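Local coordinates for protein TetR family transcriptional regulator (Mycobacterium smegmatis, PDB 5XS9) that probably binds DNA as a dimeric TetR-family transcriptional regulator, BioQ, that controls genes connected with biotin, at residues 10-15 with 27-32; 54-59 with 105-110; 70-75 with 184-189; 85-90 with 146-151; 138-143 with 172-177. All coordinates share one frame; numbering follows the deposited sequence.

Contact 1. Residues 10-15 with 27-32; sequences AAATKI and RRLARE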
# COMPACT_ATOMS: atom_id res chain seq x y z
N ALA A 10 9.26 7.63 -21.77
CA ALA A 10 7.95 7.78 -22.32
C ALA A 10 7.39 6.47 -22.91
O ALA A 10 6.19 6.12 -22.72
CB ALA A 10 7.95 8.90 -23.40
N ALA A 11 8.21 5.75 -23.65
CA ALA A 11 7.77 4.46 -24.19
C ALA A 11 7.44 3.52 -23.02
O ALA A 11 6.44 2.77 -23.05
CB ALA A 11 8.86 3.84 -25.06
N ALA A 12 8.29 3.54 -22.01
CA ALA A 12 8.10 2.64 -20.84
C ALA A 12 6.77 2.95 -20.13
O ALA A 12 6.05 2.04 -19.71
CB ALA A 12 9.25 2.81 -19.88
N THR A 13 6.42 4.25 -20.10
CA THR A 13 5.20 4.74 -19.47
C THR A 13 3.96 4.33 -20.25
O THR A 13 2.92 3.94 -19.68
CB THR A 13 5.28 6.30 -19.23
OG1 THR A 13 6.38 6.50 -18.34
CG2 THR A 13 4.04 6.86 -18.64
N LYS A 14 4.08 4.34 -21.55
CA LYS A 14 3.00 3.85 -22.41
C LYS A 14 2.74 2.33 -22.26
O LYS A 14 1.61 1.88 -22.24
CB LYS A 14 3.35 4.21 -23.87
CG LYS A 14 2.24 3.96 -24.87
CD LYS A 14 2.64 4.53 -26.23
CE LYS A 14 2.00 3.78 -27.38
NZ LYS A 14 0.54 3.59 -27.15
N ILE A 15 3.79 1.54 -22.10
CA ILE A 15 3.60 0.11 -21.84
C ILE A 15 2.83 -0.07 -20.51
O ILE A 15 1.90 -0.88 -20.39
CB ILE A 15 4.96 -0.62 -21.80
CG1 ILE A 15 5.57 -0.63 -23.20
CG2 ILE A 15 4.82 -2.05 -21.30
CD1 ILE A 15 7.06 -0.89 -23.25
N ARG A 27 12.94 -6.28 -21.67
CA ARG A 27 12.79 -6.96 -22.98
C ARG A 27 11.57 -6.42 -23.73
O ARG A 27 11.65 -6.17 -24.91
CB ARG A 27 12.76 -8.48 -22.89
CG ARG A 27 11.48 -9.06 -22.33
CD ARG A 27 11.58 -10.54 -22.01
NE ARG A 27 10.56 -10.94 -21.02
CZ ARG A 27 10.60 -10.67 -19.71
NH1 ARG A 27 11.60 -9.94 -19.17
NH2 ARG A 27 9.64 -11.11 -18.93
N ARG A 28 10.46 -6.17 -23.03
CA ARG A 28 9.28 -5.59 -23.72
C ARG A 28 9.54 -4.17 -24.21
O ARG A 28 9.12 -3.78 -25.30
CB ARG A 28 8.05 -5.61 -22.79
CG ARG A 28 6.81 -4.96 -23.39
CD ARG A 28 6.20 -5.88 -24.39
NE ARG A 28 5.08 -5.26 -25.08
CZ ARG A 28 3.79 -5.47 -24.83
NH1 ARG A 28 3.37 -6.31 -23.86
NH2 ARG A 28 2.89 -4.84 -25.57
N LEU A 29 10.23 -3.39 -23.39
CA LEU A 29 10.53 -2.02 -23.73
C LEU A 29 11.39 -2.01 -25.01
O LEU A 29 11.14 -1.20 -25.90
CB LEU A 29 11.32 -1.35 -22.60
CG LEU A 29 11.62 0.14 -22.75
CD1 LEU A 29 10.38 1.01 -23.08
CD2 LEU A 29 12.32 0.55 -21.47
N ALA A 30 12.41 -2.87 -25.07
CA ALA A 30 13.27 -2.95 -26.27
C ALA A 30 12.47 -3.33 -27.52
O ALA A 30 12.66 -2.75 -28.58
CB ALA A 30 14.42 -3.90 -26.08
N ARG A 31 11.55 -4.27 -27.38
CA ARG A 31 10.69 -4.62 -28.49
C ARG A 31 9.83 -3.42 -28.96
O ARG A 31 9.83 -3.13 -30.14
CB ARG A 31 9.84 -5.83 -28.15
CG ARG A 31 8.91 -6.25 -29.26
CD ARG A 31 8.49 -7.70 -29.10
NE ARG A 31 7.62 -8.05 -27.95
CZ ARG A 31 6.35 -7.66 -27.78
NH1 ARG A 31 5.76 -6.81 -28.63
NH2 ARG A 31 5.67 -8.11 -26.71
N GLU A 32 9.19 -2.68 -28.04
CA GLU A 32 8.39 -1.54 -28.39
C GLU A 32 9.18 -0.42 -29.01
O GLU A 32 8.65 0.32 -29.83
CB GLU A 32 7.64 -0.99 -27.19
CG GLU A 32 6.63 -1.97 -26.59
CD GLU A 32 5.53 -2.41 -27.54
OE1 GLU A 32 5.15 -1.67 -28.46
OE2 GLU A 32 5.02 -3.51 -27.35

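Contact 2. Residues 54-59 with 105-110; sequences VADHIL and SVVITE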
# COMPACT_ATOMS: atom_id res chain seq x y z
N VAL A 54 10.52 5.77 -14.44
CA VAL A 54 9.15 5.87 -14.82
C VAL A 54 8.33 6.48 -13.62
O VAL A 54 7.41 7.33 -13.83
CB VAL A 54 8.56 4.50 -15.18
CG1 VAL A 54 7.07 4.57 -15.25
CG2 VAL A 54 9.12 3.98 -16.49
N ALA A 55 8.64 6.05 -12.40
CA ALA A 55 8.04 6.71 -11.16
C ALA A 55 8.24 8.26 -11.18
O ALA A 55 7.28 9.03 -11.00
CB ALA A 55 8.61 6.10 -9.89
N ASP A 56 9.47 8.71 -11.45
CA ASP A 56 9.72 10.18 -11.48
C ASP A 56 9.04 10.89 -12.58
O ASP A 56 8.61 12.02 -12.41
CB ASP A 56 11.19 10.49 -11.42
CG ASP A 56 11.76 10.10 -10.08
OD1 ASP A 56 11.00 10.05 -9.07
OD2 ASP A 56 12.93 9.83 -9.99
N HIS A 57 8.79 10.19 -13.66
CA HIS A 57 8.11 10.78 -14.79
C HIS A 57 6.63 10.93 -14.47
O HIS A 57 6.04 11.98 -14.76
CB HIS A 57 8.31 9.87 -16.03
CG HIS A 57 7.64 10.39 -17.26
ND1 HIS A 57 6.63 9.71 -17.89
CD2 HIS A 57 7.85 11.50 -17.98
CE1 HIS A 57 6.22 10.40 -18.94
NE2 HIS A 57 6.93 11.50 -19.00
N ILE A 58 6.03 9.87 -13.94
CA ILE A 58 4.64 9.83 -13.41
C ILE A 58 4.41 10.95 -12.38
O ILE A 58 3.34 11.51 -12.28
CB ILE A 58 4.38 8.41 -12.74
CG1 ILE A 58 4.11 7.37 -13.81
CG2 ILE A 58 3.22 8.34 -11.78
CD1 ILE A 58 4.17 5.96 -13.22
N LEU A 59 5.40 11.23 -11.57
CA LEU A 59 5.28 12.17 -10.47
C LEU A 59 5.74 13.60 -10.83
O LEU A 59 5.71 14.49 -9.97
CB LEU A 59 6.18 11.66 -9.29
CG LEU A 59 5.73 10.41 -8.57
CD1 LEU A 59 6.77 9.95 -7.57
CD2 LEU A 59 4.38 10.61 -7.91
N SER A 105 13.13 6.50 -6.62
CA SER A 105 12.35 7.68 -7.05
C SER A 105 12.88 8.90 -6.30
O SER A 105 12.78 8.98 -5.09
CB SER A 105 10.86 7.52 -6.76
OG SER A 105 10.09 8.73 -6.92
N VAL A 106 13.37 9.87 -7.06
CA VAL A 106 13.81 11.17 -6.54
C VAL A 106 12.60 12.03 -6.18
O VAL A 106 12.63 12.77 -5.21
CB VAL A 106 14.71 11.87 -7.62
CG1 VAL A 106 15.04 13.31 -7.23
CG2 VAL A 106 16.00 11.06 -7.78
N VAL A 107 11.54 11.99 -6.96
CA VAL A 107 10.47 12.86 -6.66
C VAL A 107 9.78 12.51 -5.34
O VAL A 107 9.39 13.38 -4.59
CB VAL A 107 9.48 12.95 -7.82
CG1 VAL A 107 8.35 13.87 -7.48
CG2 VAL A 107 10.20 13.49 -9.09
N ILE A 108 9.57 11.23 -5.07
CA ILE A 108 8.89 10.89 -3.81
C ILE A 108 9.73 11.36 -2.61
O ILE A 108 9.19 11.85 -1.63
CB ILE A 108 8.54 9.36 -3.76
CG1 ILE A 108 7.52 9.12 -2.66
CG2 ILE A 108 9.78 8.53 -3.55
CD1 ILE A 108 6.15 9.60 -3.09
N THR A 109 11.05 11.28 -2.71
CA THR A 109 11.97 11.74 -1.66
C THR A 109 11.79 13.26 -1.49
O THR A 109 11.67 13.76 -0.36
CB THR A 109 13.42 11.41 -2.06
OG1 THR A 109 13.54 10.00 -2.16
CG2 THR A 109 14.44 11.92 -1.02
N GLU A 110 11.70 13.99 -2.60
CA GLU A 110 11.39 15.40 -2.52
C GLU A 110 10.01 15.67 -1.82
O GLU A 110 9.88 16.62 -1.09
CB GLU A 110 11.33 16.09 -3.88
CG GLU A 110 12.66 16.14 -4.61
CD GLU A 110 12.52 16.64 -6.05
OE1 GLU A 110 11.43 17.16 -6.45
OE2 GLU A 110 13.53 16.51 -6.79

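Contact 3. Residues 70-75 with 184-189; sequences AWREQI and GLAAHG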
# COMPACT_ATOMS: atom_id res chain seq x y z
N ALA A 70 -0.73 27.84 4.54
CA ALA A 70 -0.64 27.39 5.90
C ALA A 70 -0.31 25.86 5.90
O ALA A 70 -0.63 25.13 4.95
CB ALA A 70 -1.92 27.73 6.60
N TRP A 71 0.36 25.37 6.95
CA TRP A 71 0.90 24.02 6.90
C TRP A 71 -0.19 22.96 6.65
O TRP A 71 0.06 22.03 5.89
CB TRP A 71 1.75 23.67 8.15
CG TRP A 71 1.05 23.57 9.43
CD1 TRP A 71 0.91 24.56 10.42
CD2 TRP A 71 0.32 22.43 9.91
NE1 TRP A 71 0.16 24.05 11.47
CE2 TRP A 71 -0.18 22.74 11.19
CE3 TRP A 71 0.10 21.15 9.41
CZ2 TRP A 71 -0.90 21.84 11.96
CZ3 TRP A 71 -0.66 20.23 10.22
CH2 TRP A 71 -1.16 20.59 11.43
N ARG A 72 -1.36 23.11 7.23
CA ARG A 72 -2.46 22.17 6.99
C ARG A 72 -2.79 22.00 5.52
O ARG A 72 -2.92 20.88 4.99
CB ARG A 72 -3.73 22.54 7.79
CG ARG A 72 -3.57 22.41 9.30
CD ARG A 72 -4.79 22.99 9.99
NE ARG A 72 -4.81 22.78 11.44
CZ ARG A 72 -4.10 23.50 12.33
NH1 ARG A 72 -3.26 24.46 11.96
NH2 ARG A 72 -4.19 23.21 13.61
N GLU A 73 -2.86 23.14 4.85
CA GLU A 73 -3.21 23.20 3.45
C GLU A 73 -2.04 22.75 2.61
O GLU A 73 -2.21 22.13 1.58
CB GLU A 73 -3.69 24.64 3.07
CG GLU A 73 -5.16 24.91 3.36
CD GLU A 73 -5.61 24.88 4.84
OE1 GLU A 73 -6.52 24.04 5.19
OE2 GLU A 73 -5.06 25.68 5.65
N GLN A 74 -0.83 22.97 3.04
CA GLN A 74 0.26 22.33 2.35
C GLN A 74 0.17 20.78 2.28
O GLN A 74 0.54 20.16 1.24
CB GLN A 74 1.61 22.64 3.02
CG GLN A 74 2.02 24.13 3.00
CD GLN A 74 3.24 24.43 3.83
OE1 GLN A 74 4.16 23.64 3.94
NE2 GLN A 74 3.23 25.62 4.45
N ILE A 75 -0.19 20.17 3.41
CA ILE A 75 -0.30 18.72 3.43
C ILE A 75 -1.44 18.31 2.49
O ILE A 75 -1.28 17.43 1.66
CB ILE A 75 -0.57 18.23 4.82
CG1 ILE A 75 0.75 18.38 5.62
CG2 ILE A 75 -1.04 16.77 4.75
CD1 ILE A 75 0.54 18.22 7.03
N GLY A 184 -3.87 14.92 13.91
CA GLY A 184 -2.83 14.27 14.72
C GLY A 184 -1.50 15.01 14.76
O GLY A 184 -0.89 15.12 15.80
N LEU A 185 -1.10 15.60 13.63
CA LEU A 185 0.06 16.43 13.60
C LEU A 185 -0.12 17.64 14.49
O LEU A 185 0.80 18.00 15.23
CB LEU A 185 0.42 16.84 12.19
CG LEU A 185 0.94 15.79 11.23
CD1 LEU A 185 0.92 16.18 9.78
CD2 LEU A 185 2.36 15.31 11.60
N ALA A 186 -1.30 18.26 14.40
CA ALA A 186 -1.60 19.48 15.16
C ALA A 186 -1.54 19.20 16.65
O ALA A 186 -1.07 20.03 17.39
CB ALA A 186 -2.98 20.02 14.79
N ALA A 187 -1.97 18.02 17.08
CA ALA A 187 -1.71 17.55 18.47
C ALA A 187 -0.30 17.70 18.97
O ALA A 187 -0.14 17.84 20.15
CB ALA A 187 -2.23 16.17 18.73
N HIS A 188 0.71 17.75 18.10
CA HIS A 188 2.06 18.17 18.49
C HIS A 188 2.22 19.75 18.75
O HIS A 188 3.25 20.23 19.15
CB HIS A 188 3.05 17.66 17.44
CG HIS A 188 3.29 16.18 17.52
ND1 HIS A 188 2.32 15.22 17.28
CD2 HIS A 188 4.38 15.50 17.94
CE1 HIS A 188 2.83 14.03 17.52
NE2 HIS A 188 4.07 14.17 17.92
N GLY A 189 1.17 20.55 18.52
CA GLY A 189 1.23 21.98 18.69
C GLY A 189 0.89 22.33 20.12
O GLY A 189 1.41 23.32 20.59

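Contact 4. Residues 85-90 with 146-151; sequences ALLSHT and DEQSRL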
# COMPACT_ATOMS: atom_id res chain seq x y z
N ALA A 85 -1.64 12.19 -9.45
CA ALA A 85 -0.59 11.67 -10.33
C ALA A 85 -0.55 10.16 -10.35
O ALA A 85 -0.41 9.54 -11.43
CB ALA A 85 0.75 12.27 -10.02
N LEU A 86 -0.74 9.50 -9.21
CA LEU A 86 -0.72 8.08 -9.19
C LEU A 86 -1.90 7.49 -9.97
O LEU A 86 -1.78 6.48 -10.67
CB LEU A 86 -0.74 7.51 -7.76
CG LEU A 86 0.37 8.00 -6.82
CD1 LEU A 86 0.07 7.64 -5.36
CD2 LEU A 86 1.73 7.49 -7.29
N LEU A 87 -3.06 8.12 -9.81
CA LEU A 87 -4.28 7.64 -10.49
C LEU A 87 -4.29 7.83 -12.01
O LEU A 87 -5.09 7.23 -12.68
CB LEU A 87 -5.51 8.29 -9.91
CG LEU A 87 -5.82 7.81 -8.49
CD1 LEU A 87 -7.04 8.59 -8.02
CD2 LEU A 87 -6.05 6.32 -8.39
N SER A 88 -3.37 8.62 -12.50
CA SER A 88 -3.25 8.99 -13.92
C SER A 88 -2.61 7.92 -14.73
O SER A 88 -2.63 8.05 -15.92
CB SER A 88 -2.38 10.29 -14.06
OG SER A 88 -3.14 11.30 -13.52
N HIS A 89 -1.93 6.93 -14.11
CA HIS A 89 -1.35 5.83 -14.82
C HIS A 89 -1.75 4.52 -14.23
O HIS A 89 -1.87 4.41 -13.03
CB HIS A 89 0.16 5.96 -14.78
CG HIS A 89 0.63 7.26 -15.35
ND1 HIS A 89 0.78 7.46 -16.70
CD2 HIS A 89 0.84 8.46 -14.76
CE1 HIS A 89 1.13 8.71 -16.93
NE2 HIS A 89 1.14 9.35 -15.76
N THR A 90 -2.00 3.52 -15.10
CA THR A 90 -2.23 2.15 -14.69
C THR A 90 -1.10 1.63 -13.73
O THR A 90 0.10 1.75 -13.98
CB THR A 90 -2.24 1.22 -15.91
OG1 THR A 90 -3.11 1.76 -16.91
CG2 THR A 90 -2.73 -0.27 -15.53
N ASP A 146 -5.07 0.63 -2.92
CA ASP A 146 -6.31 -0.06 -2.70
C ASP A 146 -7.38 0.46 -3.69
O ASP A 146 -8.08 -0.33 -4.35
CB ASP A 146 -6.74 0.16 -1.28
CG ASP A 146 -8.09 -0.50 -0.94
OD1 ASP A 146 -8.11 -1.66 -0.60
OD2 ASP A 146 -9.13 0.16 -0.98
N GLU A 147 -7.46 1.78 -3.81
CA GLU A 147 -8.44 2.45 -4.72
C GLU A 147 -8.26 2.04 -6.20
O GLU A 147 -9.19 1.66 -6.90
CB GLU A 147 -8.32 3.96 -4.54
CG GLU A 147 -9.20 4.80 -5.46
CD GLU A 147 -8.96 6.29 -5.24
OE1 GLU A 147 -7.84 6.73 -4.89
OE2 GLU A 147 -9.92 7.01 -5.44
N GLN A 148 -7.04 2.03 -6.65
CA GLN A 148 -6.72 1.73 -8.02
C GLN A 148 -6.83 0.25 -8.34
O GLN A 148 -7.31 -0.11 -9.43
CB GLN A 148 -5.36 2.35 -8.30
CG GLN A 148 -4.82 2.25 -9.67
CD GLN A 148 -3.62 3.16 -9.82
OE1 GLN A 148 -2.62 3.04 -9.08
NE2 GLN A 148 -3.70 4.06 -10.79
N SER A 149 -6.48 -0.65 -7.41
CA SER A 149 -6.80 -1.99 -7.63
C SER A 149 -8.30 -2.19 -7.81
O SER A 149 -8.71 -2.95 -8.67
CB SER A 149 -6.45 -2.89 -6.44
OG SER A 149 -5.11 -2.69 -6.23
N ARG A 150 -9.09 -1.63 -6.94
CA ARG A 150 -10.53 -1.76 -7.07
C ARG A 150 -11.10 -1.19 -8.37
O ARG A 150 -11.90 -1.83 -9.00
CB ARG A 150 -11.24 -1.20 -5.86
CG ARG A 150 -10.94 -2.05 -4.62
CD ARG A 150 -11.80 -1.69 -3.42
NE ARG A 150 -11.23 -0.65 -2.64
CZ ARG A 150 -11.60 0.65 -2.69
NH1 ARG A 150 -12.62 1.07 -3.47
NH2 ARG A 150 -10.92 1.55 -1.95
N LEU A 151 -10.63 -0.04 -8.80
CA LEU A 151 -11.11 0.59 -10.04
C LEU A 151 -10.69 -0.26 -11.23
O LEU A 151 -11.48 -0.45 -12.15
CB LEU A 151 -10.55 2.03 -10.23
CG LEU A 151 -11.03 3.17 -9.34
CD1 LEU A 151 -10.10 4.42 -9.47
CD2 LEU A 151 -12.49 3.47 -9.73
O HOH W 1 -6.30 5.11 -11.96

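Contact 5. Residues 138-143 with 172-177; sequences YYVLGF and RQFRFG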
# COMPACT_ATOMS: atom_id res chain seq x y z
N TYR A 138 2.74 6.86 3.65
CA TYR A 138 2.24 5.53 3.72
C TYR A 138 0.73 5.49 3.64
O TYR A 138 0.16 4.58 3.01
CB TYR A 138 2.72 4.81 4.96
CG TYR A 138 4.20 4.60 5.01
CD1 TYR A 138 4.90 4.16 3.92
CD2 TYR A 138 4.91 4.79 6.21
CE1 TYR A 138 6.25 4.00 3.99
CE2 TYR A 138 6.26 4.57 6.30
CZ TYR A 138 6.92 4.14 5.21
OH TYR A 138 8.30 3.94 5.24
N TYR A 139 0.08 6.41 4.30
CA TYR A 139 -1.37 6.51 4.14
C TYR A 139 -1.80 6.72 2.66
O TYR A 139 -2.71 6.03 2.13
CB TYR A 139 -1.97 7.59 5.02
CG TYR A 139 -3.38 8.00 4.60
CD1 TYR A 139 -4.44 7.14 4.75
CD2 TYR A 139 -3.61 9.19 3.90
CE1 TYR A 139 -5.72 7.50 4.36
CE2 TYR A 139 -4.88 9.52 3.46
CZ TYR A 139 -5.95 8.67 3.68
OH TYR A 139 -7.28 8.99 3.30
N VAL A 140 -1.15 7.65 2.01
CA VAL A 140 -1.55 8.02 0.64
C VAL A 140 -1.29 6.83 -0.31
O VAL A 140 -2.11 6.48 -1.16
CB VAL A 140 -0.78 9.23 0.11
CG1 VAL A 140 -1.05 9.40 -1.41
CG2 VAL A 140 -1.11 10.45 0.89
N LEU A 141 -0.17 6.17 -0.14
CA LEU A 141 0.09 4.99 -0.91
C LEU A 141 -0.79 3.78 -0.65
O LEU A 141 -1.22 3.09 -1.60
CB LEU A 141 1.61 4.60 -0.86
CG LEU A 141 2.61 5.63 -1.33
CD1 LEU A 141 4.00 5.11 -0.94
CD2 LEU A 141 2.47 5.88 -2.80
N GLY A 142 -1.08 3.48 0.60
CA GLY A 142 -2.01 2.37 0.93
C GLY A 142 -3.42 2.68 0.39
O GLY A 142 -4.09 1.83 -0.22
N PHE A 143 -3.84 3.89 0.60
CA PHE A 143 -5.18 4.33 0.14
C PHE A 143 -5.28 4.15 -1.36
O PHE A 143 -6.22 3.54 -1.84
CB PHE A 143 -5.45 5.77 0.51
CG PHE A 143 -6.81 6.28 0.09
CD1 PHE A 143 -7.84 6.32 1.01
CD2 PHE A 143 -7.06 6.63 -1.21
CE1 PHE A 143 -9.09 6.76 0.70
CE2 PHE A 143 -8.35 7.09 -1.57
CZ PHE A 143 -9.35 7.18 -0.60
N ARG A 172 -13.72 12.17 -1.19
CA ARG A 172 -14.16 12.55 0.13
C ARG A 172 -13.51 11.60 1.19
O ARG A 172 -13.13 12.04 2.26
CB ARG A 172 -15.65 12.44 0.24
CG ARG A 172 -16.19 12.62 1.65
CD ARG A 172 -17.68 12.85 1.63
NE ARG A 172 -18.24 12.91 2.98
CZ ARG A 172 -19.05 13.87 3.44
NH1 ARG A 172 -19.46 14.90 2.68
NH2 ARG A 172 -19.49 13.79 4.70
N GLN A 173 -13.39 10.33 0.84
CA GLN A 173 -12.78 9.34 1.78
C GLN A 173 -11.29 9.70 1.98
O GLN A 173 -10.75 9.64 3.08
CB GLN A 173 -12.85 7.96 1.13
CG GLN A 173 -14.26 7.44 0.88
CD GLN A 173 -14.92 7.23 2.18
OE1 GLN A 173 -14.36 6.54 3.03
NE2 GLN A 173 -16.08 7.79 2.36
N PHE A 174 -10.63 10.07 0.87
CA PHE A 174 -9.23 10.43 0.91
C PHE A 174 -8.99 11.61 1.83
O PHE A 174 -8.10 11.56 2.70
CB PHE A 174 -8.72 10.68 -0.53
CG PHE A 174 -7.25 10.97 -0.61
CD1 PHE A 174 -6.30 10.00 -0.20
CD2 PHE A 174 -6.78 12.25 -1.01
CE1 PHE A 174 -4.93 10.27 -0.28
CE2 PHE A 174 -5.41 12.52 -1.11
CZ PHE A 174 -4.47 11.55 -0.72
N ARG A 175 -9.82 12.63 1.70
CA ARG A 175 -9.80 13.84 2.49
C ARG A 175 -10.03 13.58 3.96
O ARG A 175 -9.42 14.20 4.83
CB ARG A 175 -10.86 14.88 1.95
CG ARG A 175 -10.99 16.10 2.86
CD ARG A 175 -11.75 17.29 2.25
NE ARG A 175 -13.18 17.01 2.43
CZ ARG A 175 -13.98 16.56 1.49
NH1 ARG A 175 -13.51 16.41 0.25
NH2 ARG A 175 -15.26 16.29 1.77
N PHE A 176 -10.87 12.64 4.26
CA PHE A 176 -11.21 12.36 5.65
C PHE A 176 -9.95 11.78 6.36
O PHE A 176 -9.62 12.24 7.43
CB PHE A 176 -12.34 11.31 5.77
CG PHE A 176 -12.71 11.01 7.17
CD1 PHE A 176 -13.66 11.76 7.83
CD2 PHE A 176 -12.01 10.00 7.89
CE1 PHE A 176 -13.94 11.53 9.16
CE2 PHE A 176 -12.33 9.77 9.20
CZ PHE A 176 -13.25 10.54 9.85
N GLY A 177 -9.23 10.89 5.70
CA GLY A 177 -8.00 10.28 6.29
C GLY A 177 -6.89 11.31 6.39
O GLY A 177 -6.17 11.34 7.36

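Contact 1. Residues 10-15 with 27-32
Ile15 carries this contact with its CD1 tip. CG1 lies anti to the carbonyl carbon and the chain then runs on extended (chi2 161°), so CD1 reaches across to the other helix. Ile15 CD1 lies 3.5 Å from Glu32 CG and close to Leu29 CA. The CG2 branch of Ile15 meets Arg28 CG at 4.1 Å. CG of Leu29 is anti to the backbone N (chi1 -175°), and Leu29 CD1 sits over the backbone of helix 5-19, 3.5 Å from Ala12 N. The small Ala11 and Ala12 leave room for it, with Ala11 CB 3.8 Å from Leu29 CD1. Helix 26-33 is the first helix of the helix-turn-helix in the TetR-type DNA-binding domain, and segments 10-15 and 27-32 cross at 111°. Leu50 of helix 47-58 touches both Ala12 and Leu29. At the outer edge Arg28 bends at chi2 and grips Glu32 side-on. Arg28 NE donates to the anti lone pair of Glu32 OE2 at 2.9 Å, and Arg28 NH2 bonds the same oxygen from above the carboxylate plane.

Contact 2. Residues 54-59 with 105-110
Asp56 lays its carboxylate against the first turn of helix 106-122 and crosses the Val106 side chain at about a right angle. It joins helix 47-58, which in TetR-family proteins links the DNA-binding domain to the regulatory domain, to a helix of that regulatory domain. The short helical segments meet at 54°. CG of Asp56 is anti to the carbonyl carbon, and this brings both oxygens to the helix start. Asp56 OD2 takes Val106 N on its syn lone pair at 3.0 Å. Asp56 OD1 has two donors. Ser105 OG gives its proton to the syn lone pair of Asp56 OD1 at 2.7 Å. Val107 N meets Asp56 OD1 from above the carboxylate plane at 2.9 Å, in a nearly straight bond (167°). The helix N-terminus would probably stabilise the negative charge. Ser105 is also the N-cap: while it donates to Asp56, Ser105 OG accepts from Ile108 N at 3.2 Å. Its hydroxyl thus couples the carboxylate to the capping bond. Beside this polar part lies an apolar one. Leu59 CB packs on Val107 CG1 at 3.6 Å. Leu59 also touches Leu82 and Leu86 of helix 71-87, and Val96 of helix 92-101 covers it too. CG of Leu59 is anti to the carbonyl carbon, and its CD1 branch comes in over the capping serine, 3.6 Å from Ser105 OG.

Contact 3. Residues 70-75 with 184-189
Leu185 O is gripped by one backbone bond, from His188 N at 2.9 Å, near the end of helix 170-186. The contact itself is made by carbon. CG of Trp71 takes the crowded position between the backbone N and the carbonyl carbon (chi1 67°). This swings the six-membered ring toward Leu185 and Ala186. Trp71 CH2 lies 3.8 Å from Ala186 N, and Trp71 CZ3 is 4.1 Å from Leu185 CB. Arg72 runs extended along the indole: its CG sits over one ring face, and its guanidinium centre lies over Trp71 CZ2. Arg72 NH2 comes 3.6 Å from Ala186 CB. Ile75 and Leu185 meet tip to tip, with Ile75 CD1 only 3.4 Å from Leu185 CD1, tighter than usual. The contact joins the start of helix 71-87 to the end of helix 170-186 in the all-helical regulatory domain. Leu185 also packs on Leu180 of the second subunit. So segments 70-75 and 184-189 meet mainly by van der Waals contact, with the Arg72 guanidinium beside Ala186.

Contact 4. Residues 85-90 with 146-151
The amide of Gln148 is the tightly held part of this contact. CG is anti to the backbone N and the chain runs on extended (chi2 168°), so NE2 reaches the carbonyls late in helix 71-87 and just after it. Gln148 NE2 donates to Leu86 O at 3.1 Å. The bond is fairly straight (155°), but it meets the oxygen from above the carbonyl plane. His89 O also lies 2.9 Å from Gln148 NE2. At the other end of the amide, Gln148 OE1 accepts from Ala93 N, so both ends are engaged and the flip of the group is fixed. Leu86 O also takes a weak backbone bond from His89 N. The looser side holds a water and the partly exposed Leu87. The water accepts from Gln148 NE2 at 3.0 Å and donates to Leu87 O at 2.5 Å. Leu87 slides past Gln148 in the opposite direction, with Leu87 CD2 4.0 Å from Gln148 CB. It crosses Glu147 at about a right angle, and Leu87 CD1 lies 3.7 Å from Glu147 OE1. The carboxylate of Glu147 has its charge partner in Arg83. The contact belongs to the helical regulatory domain of a TetR-type protein. Leu86 packs on helices 92-101 and 129-155, and His89 turns to helix 5-19, where His89 ND1 bonds Asp17.

Contact 5. Residues 138-143 with 172-177
The two helical segments run nearly antiparallel, at 156°, with their axes 11.0 Å apart at closest approach. They lie on helices 129-155 and 170-186, which in TetR-family proteins typically pair with their copies in a four-helix dimer bundle. The second subunit does reach this contact: its Tyr138 ring meets Phe143, and its Arg134 bonds Gln173. Within the chain, Phe174 is the centre of an aromatic cluster. In Tyr139, Phe143 and Phe174 alike CG is anti to the backbone N. Phe174 turns its edge to the face of Phe143, a tilted edge-to-face pair with planes at 58° and centroids 5.1 Å apart. Phe174 CD1 lies above that face, off toward the rim. The Tyr139 ring is nearly parallel to Phe174 (12°) but slid so far that the two barely overlap. It touches instead through Tyr139 CE2, 3.8 Å from Phe174 CE1. The phenol reaches past Phe174 to the backbone. Tyr139 OH donates to Phe174 O at 2.8 Å, in the carbonyl plane and on a lone pair. Gly177 has no side chain there, so Tyr139 OH comes 3.3 Å from Gly177 CA. Val140 meets the far edge of the phenylalanine, with Val140 CG2 3.9 Å from Phe174 CZ.

How the contacts relate
Contacts 2, 4 and 5 are buried, while contacts 1 and 3 are only partly so and lie on opposite sides of the chain centre, about 41 Å apart between centres. Contact 1 belongs to the DNA-binding domain, and contact 2 joins the linking helix 47-58 to helix 106-122. They touch through Thr13 and His57. Contacts 3 and 4 share helix 71-87, contacts 4 and 5 share helix 129-155, and contacts 3 and 5 share helix 170-186; all three touch the second subunit. Polar bonds cross between the segments in contacts 2, 4 and 5, through a carboxylate, an amide and a phenol. Contacts 1 and 3 meet mainly through carbon, partly of charged side chains, with no polar bond between segments.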